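Local structure of ABC transporter substrate binding protein (Ribose) (Agrobacterium vitis, 5DKV) at residues 160-165 / 218-223; 61-66 / 78-83. The protein probably serves as the sugar-binding component of an ABC transporter, and holds alpha-D-tagatopyranose in this crystal. All blocks are in the same frame, centred on the assembly; numbering follows the deposited sequence.

Contact 1: 160-165 / 218-223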
loop_
_atom_site.group_PDB
_atom_site.type_symbol
_atom_site.label_atom_id
_atom_site.label_comp_id
_atom_site.label_asym_id
_atom_site.label_seq_id
_atom_site.Cartn_x
_atom_site.Cartn_y
_atom_site.Cartn_z
ATOM N N LYS A 160 6.171 0.046 -26.702
ATOM C CA LYS A 160 5.317 0.956 -27.471
ATOM C C LYS A 160 3.849 0.661 -27.214
ATOM O O LYS A 160 3.476 -0.466 -26.862
ATOM C CB LYS A 160 5.604 0.854 -28.969
ATOM C CG LYS A 160 5.417 -0.539 -29.520
ATOM C CD LYS A 160 5.784 -0.616 -31.001
ATOM C CE LYS A 160 5.488 -1.999 -31.565
ATOM N NZ LYS A 160 5.573 -2.042 -33.057
ATOM N N GLY A 161 3.021 1.684 -27.401
ATOM C CA GLY A 161 1.585 1.507 -27.392
ATOM C C GLY A 161 0.897 2.274 -26.283
ATOM O O GLY A 161 1.561 2.920 -25.453
ATOM N N LYS A 162 -0.431 2.181 -26.260
ATOM C CA LYS A 162 -1.257 2.930 -25.322
ATOM C C LYS A 162 -1.425 2.196 -23.992
ATOM O O LYS A 162 -1.771 1.020 -23.965
ATOM C CB LYS A 162 -2.659 3.188 -25.888
ATOM C CG LYS A 162 -2.777 4.104 -27.137
ATOM C CD LYS A 162 -4.182 3.840 -27.783
ATOM C CE LYS A 162 -4.667 4.802 -28.888
ATOM N NZ LYS A 162 -6.138 4.505 -29.286
ATOM N N VAL A 163 -1.244 2.920 -22.900
ATOM C CA VAL A 163 -1.448 2.368 -21.549
ATOM C C VAL A 163 -2.185 3.393 -20.699
ATOM O O VAL A 163 -2.326 4.540 -21.092
ATOM C CB VAL A 163 -0.103 2.009 -20.829
ATOM C CG1 VAL A 163 0.703 1.032 -21.647
ATOM C CG2 VAL A 163 0.722 3.262 -20.563
ATOM N N TYR A 164 -2.641 2.978 -19.522
ATOM C CA TYR A 164 -3.152 3.922 -18.545
ATOM C C TYR A 164 -2.981 3.346 -17.153
ATOM O O TYR A 164 -2.778 2.145 -16.988
ATOM C CB TYR A 164 -4.625 4.267 -18.807
ATOM C CG TYR A 164 -5.607 3.179 -18.433
ATOM C CD1 TYR A 164 -5.866 2.138 -19.286
ATOM C CD2 TYR A 164 -6.267 3.205 -17.212
ATOM C CE1 TYR A 164 -6.759 1.146 -18.954
ATOM C CE2 TYR A 164 -7.177 2.214 -16.869
ATOM C CZ TYR A 164 -7.411 1.181 -17.747
ATOM O OH TYR A 164 -8.295 0.158 -17.442
ATOM N N VAL A 165 -3.061 4.233 -16.165
ATOM C CA VAL A 165 -3.028 3.868 -14.767
ATOM C C VAL A 165 -4.462 3.754 -14.223
ATOM O O VAL A 165 -5.281 4.681 -14.356
ATOM C CB VAL A 165 -2.264 4.906 -13.930
ATOM C CG1 VAL A 165 -2.229 4.487 -12.434
ATOM C CG2 VAL A 165 -0.832 5.132 -14.473
ATOM N N ASN A 218 -10.596 2.461 -27.265
ATOM C CA ASN A 218 -9.238 2.179 -27.747
ATOM C C ASN A 218 -8.975 0.689 -27.972
ATOM O O ASN A 218 -8.324 0.046 -27.129
ATOM C CB ASN A 218 -8.198 2.691 -26.748
ATOM C CG ASN A 218 -8.339 4.155 -26.445
ATOM O OD1 ASN A 218 -7.746 5.004 -27.129
ATOM N ND2 ASN A 218 -9.081 4.476 -25.391
ATOM N N PRO A 219 -9.474 0.125 -29.090
ATOM C CA PRO A 219 -9.283 -1.303 -29.385
ATOM C C PRO A 219 -7.820 -1.691 -29.475
ATOM O O PRO A 219 -7.522 -2.871 -29.357
ATOM C CB PRO A 219 -9.991 -1.502 -30.734
ATOM C CG PRO A 219 -10.391 -0.157 -31.199
ATOM C CD PRO A 219 -10.415 0.755 -30.030
ATOM N N ASP A 220 -6.934 -0.712 -29.637
ATOM C CA ASP A 220 -5.501 -0.962 -29.719
ATOM C C ASP A 220 -4.786 -0.829 -28.354
ATOM O O ASP A 220 -3.556 -0.824 -28.312
ATOM C CB ASP A 220 -4.860 -0.011 -30.748
ATOM C CG ASP A 220 -5.133 1.477 -30.456
ATOM O OD1 ASP A 220 -6.037 1.803 -29.658
ATOM O OD2 ASP A 220 -4.447 2.336 -31.050
ATOM N N LEU A 221 -5.558 -0.707 -27.271
ATOM C CA LEU A 221 -4.999 -0.590 -25.914
ATOM C C LEU A 221 -3.985 -1.700 -25.677
ATOM O O LEU A 221 -4.277 -2.871 -25.895
ATOM C CB LEU A 221 -6.102 -0.647 -24.860
ATOM C CG LEU A 221 -5.637 -0.566 -23.396
ATOM C CD1 LEU A 221 -5.110 0.834 -23.059
ATOM C CD2 LEU A 221 -6.729 -0.970 -22.423
ATOM N N ALA A 222 -2.784 -1.322 -25.242
ATOM C CA ALA A 222 -1.704 -2.271 -25.040
ATOM C C ALA A 222 -1.558 -2.773 -23.601
ATOM O O ALA A 222 -1.197 -3.926 -23.402
ATOM C CB ALA A 222 -0.381 -1.634 -25.506
ATOM N N GLY A 223 -1.820 -1.933 -22.606
ATOM C CA GLY A 223 -1.660 -2.374 -21.227
ATOM C C GLY A 223 -2.224 -1.427 -20.192
ATOM O O GLY A 223 -2.680 -0.324 -20.502
HETATM O O HOH W 1 -1.390 0.678 -28.527
#
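The carbonyl of K162 meets two successive amides: A222 N donates at 2.9 Å to K162 O, and G223 N to the same K162 O at 3.3 Å. Both donors lie in the carbonyl plane, with N-H...O angles of 149° and 148°; taking both, the one oxygen holds the backbone where the 218-221 type I turn passes into the next strand. Beside this tight part, V163 CA approaches G223 O to 3.1 Å in a CA-H...O contact. L221 CD1 meets Y164 CD1 at 4.1 Å, at the ring's edge and near its plane.

On the solvent side, where D220 is exposed and K162 and N218 partly so, polar side-chain ends make the contact. The K162 chain runs extended beyond CG, carrying NZ to D220 OD1 (2.7 Å), a salt bridge on the syn lone pair, and to N218 OD1 (2.7 Å), in the amide plane on a lone pair. The ammonium thus ties together the first and third residues of the turn. A water bridges the backbones, accepting from K162 N and donating to D220 O.

N218 ND2 also bonds V214 O, and the amide's two bonds together fix its rotation. Y164 and L221 both pack against L211 and V214 of helix 204-217, while across the sheet V163 touches F182 of helix 173-186. Backbone bonds tie strand 161-167 to strand 192-199.

Contact 2: 61-66 / 78-83; sequences IFQGAP and DAVIAK
I61 starts the contact by setting its methyl branch against the aliphatic part of K83: I61 CG2 lies 4.1 Å from K83 CD, the two side chains passing at a slant. This is an apolar touch alone, and it involves CD, two bonds short of the charged nitrogen.

Two residues on, Q63 carries most of what remains. At its base, Q63 CB sits 4.2 Å from V80 CG2. Beyond that, with CG anti to the backbone N (chi1 -163°) and the chain extended, the glutamine runs alongside V80 in the opposite direction and brings its amide to A79 and V80 of helix 70-81. There Q63 NE2 comes to 4.2 Å from A79 CB, Q63 OE1 lies 4.1 Å from V80 CG2, and the same oxygen faces the ammonium of K83. The bond from K83 NZ to Q63 OE1, at 3.3 Å, is weak; the lysine reaches it by a bend at its last torsion (chi4 93°), and the two chains cross at about a right angle. The backbone of K83 is held in turn by a bond from K83 N to V80 O at 2.9 Å.

Around this, V80 also packs on A31 and I33 of strand 29-33, and the backbones of I61 and Q63 bond to that strand. The helix 70-81 therefore packs over strands 59-62 and 29-33, joining 59-62 to 87-90, on the far side of 29-33. That is the beta-alpha-beta crossover of the Rossmann-like lobes found in type I periplasmic binding proteins.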
loop_
_atom_site.group_PDB
_atom_site.type_symbol
_atom_site.label_atom_id
_atom_site.label_comp_id
_atom_site.label_asym_id
_atom_site.label_seq_id
_atom_site.Cartn_x
_atom_site.Cartn_y
_atom_site.Cartn_z
ATOM N N ILE A 61 -3.341 -4.011 19.962
ATOM C CA ILE A 61 -4.732 -3.576 19.924
ATOM C C ILE A 61 -5.030 -3.219 18.472
ATOM O O ILE A 61 -4.516 -2.225 17.973
ATOM C CB ILE A 61 -4.985 -2.355 20.836
ATOM C CG1 ILE A 61 -4.586 -2.683 22.269
ATOM C CG2 ILE A 61 -6.456 -1.918 20.746
ATOM C CD1 ILE A 61 -4.598 -1.500 23.191
ATOM N N PHE A 62 -5.842 -4.026 17.803
ATOM C CA PHE A 62 -6.085 -3.845 16.374
ATOM C C PHE A 62 -7.522 -3.456 16.118
ATOM O O PHE A 62 -8.450 -4.118 16.569
ATOM C CB PHE A 62 -5.727 -5.130 15.619
ATOM C CG PHE A 62 -5.926 -5.052 14.136
ATOM C CD1 PHE A 62 -4.891 -4.674 13.295
ATOM C CD2 PHE A 62 -7.142 -5.366 13.571
ATOM C CE1 PHE A 62 -5.070 -4.610 11.934
ATOM C CE2 PHE A 62 -7.318 -5.312 12.209
ATOM C CZ PHE A 62 -6.284 -4.943 11.390
ATOM N N GLN A 63 -7.714 -2.351 15.402
ATOM C CA GLN A 63 -9.076 -1.920 15.070
ATOM C C GLN A 63 -9.022 -1.051 13.838
ATOM O O GLN A 63 -8.163 -0.186 13.723
ATOM C CB GLN A 63 -9.735 -1.168 16.224
ATOM C CG GLN A 63 -11.218 -1.082 16.063
ATOM C CD GLN A 63 -11.895 -0.370 17.221
ATOM O OE1 GLN A 63 -11.390 -0.364 18.342
ATOM N NE2 GLN A 63 -13.052 0.234 16.950
ATOM N N GLY A 64 -9.928 -1.310 12.912
ATOM C CA GLY A 64 -9.998 -0.542 11.684
ATOM C C GLY A 64 -11.418 -0.370 11.194
ATOM O O GLY A 64 -12.362 -1.010 11.699
ATOM N N ALA A 65 -11.572 0.508 10.207
ATOM C CA ALA A 65 -12.842 0.680 9.509
ATOM C C ALA A 65 -12.903 -0.202 8.257
ATOM O O ALA A 65 -11.864 -0.662 7.768
ATOM C CB ALA A 65 -13.028 2.140 9.131
ATOM N N PRO A 66 -14.119 -0.450 7.736
ATOM C CA PRO A 66 -14.296 -1.327 6.574
ATOM C C PRO A 66 -14.117 -0.625 5.237
ATOM O O PRO A 66 -14.255 -1.294 4.214
ATOM C CB PRO A 66 -15.736 -1.817 6.730
ATOM C CG PRO A 66 -16.427 -0.685 7.410
ATOM C CD PRO A 66 -15.413 -0.049 8.323
ATOM N N ASP A 78 -10.470 7.443 17.575
ATOM C CA ASP A 78 -10.913 7.939 18.876
ATOM C C ASP A 78 -11.197 6.795 19.853
ATOM O O ASP A 78 -10.874 6.916 21.040
ATOM C CB ASP A 78 -12.133 8.847 18.716
ATOM C CG ASP A 78 -11.760 10.203 18.118
ATOM O OD1 ASP A 78 -10.580 10.589 18.234
ATOM O OD2 ASP A 78 -12.623 10.871 17.526
ATOM N N ALA A 79 -11.777 5.696 19.369
ATOM C CA ALA A 79 -12.070 4.560 20.249
ATOM C C ALA A 79 -10.780 3.950 20.753
ATOM O O ALA A 79 -10.687 3.504 21.906
ATOM C CB ALA A 79 -12.910 3.505 19.522
ATOM N N VAL A 80 -9.769 3.938 19.895
ATOM C CA VAL A 80 -8.467 3.426 20.292
ATOM C C VAL A 80 -7.793 4.351 21.314
ATOM O O VAL A 80 -7.245 3.875 22.292
ATOM C CB VAL A 80 -7.554 3.209 19.066
ATOM C CG1 VAL A 80 -6.103 2.978 19.475
ATOM C CG2 VAL A 80 -8.076 2.030 18.288
ATOM N N ILE A 81 -7.834 5.661 21.089
ATOM C CA ILE A 81 -7.264 6.614 22.040
ATOM C C ILE A 81 -7.824 6.397 23.446
ATOM O O ILE A 81 -7.098 6.481 24.441
ATOM C CB ILE A 81 -7.504 8.037 21.540
ATOM C CG1 ILE A 81 -6.598 8.275 20.336
ATOM C CG2 ILE A 81 -7.169 9.080 22.616
ATOM C CD1 ILE A 81 -6.853 9.583 19.616
ATOM N N ALA A 82 -9.102 6.054 23.522
ATOM C CA ALA A 82 -9.776 5.945 24.805
ATOM C C ALA A 82 -9.330 4.681 25.548
ATOM O O ALA A 82 -9.547 4.555 26.746
ATOM C CB ALA A 82 -11.285 5.952 24.609
ATOM N N LYS A 83 -8.712 3.747 24.825
ATOM C CA LYS A 83 -8.149 2.540 25.437
ATOM C C LYS A 83 -6.741 2.782 26.016
ATOM O O LYS A 83 -6.121 1.866 26.562
ATOM C CB LYS A 83 -8.114 1.406 24.406
ATOM C CG LYS A 83 -9.483 0.979 23.928
ATOM C CD LYS A 83 -9.400 -0.283 23.096
ATOM C CE LYS A 83 -10.773 -0.888 22.865
ATOM N NZ LYS A 83 -11.401 -0.429 21.606
#

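Contact 2 closes before contact 1 opens, so the two follow in series along the chain, and their centres stand 43 Å apart, on opposite sides of the chain's centre. Their nearest atoms remain about 21 Å from each other, so neither touches the other. Both nonetheless reach the one sheet as traced through the chain: contact 2 uses one outermost strand, 59-62, whereas contact 1 joins strand 161-167, one in from the other outermost strand, 192-199, to the start of 223-226. Neither contains a residue of the tagatopyranose pocket. Lying near opposite ends of the sheet, they probably belong to different lobes of the type I periplasmic binding fold, away from the sugar held between them.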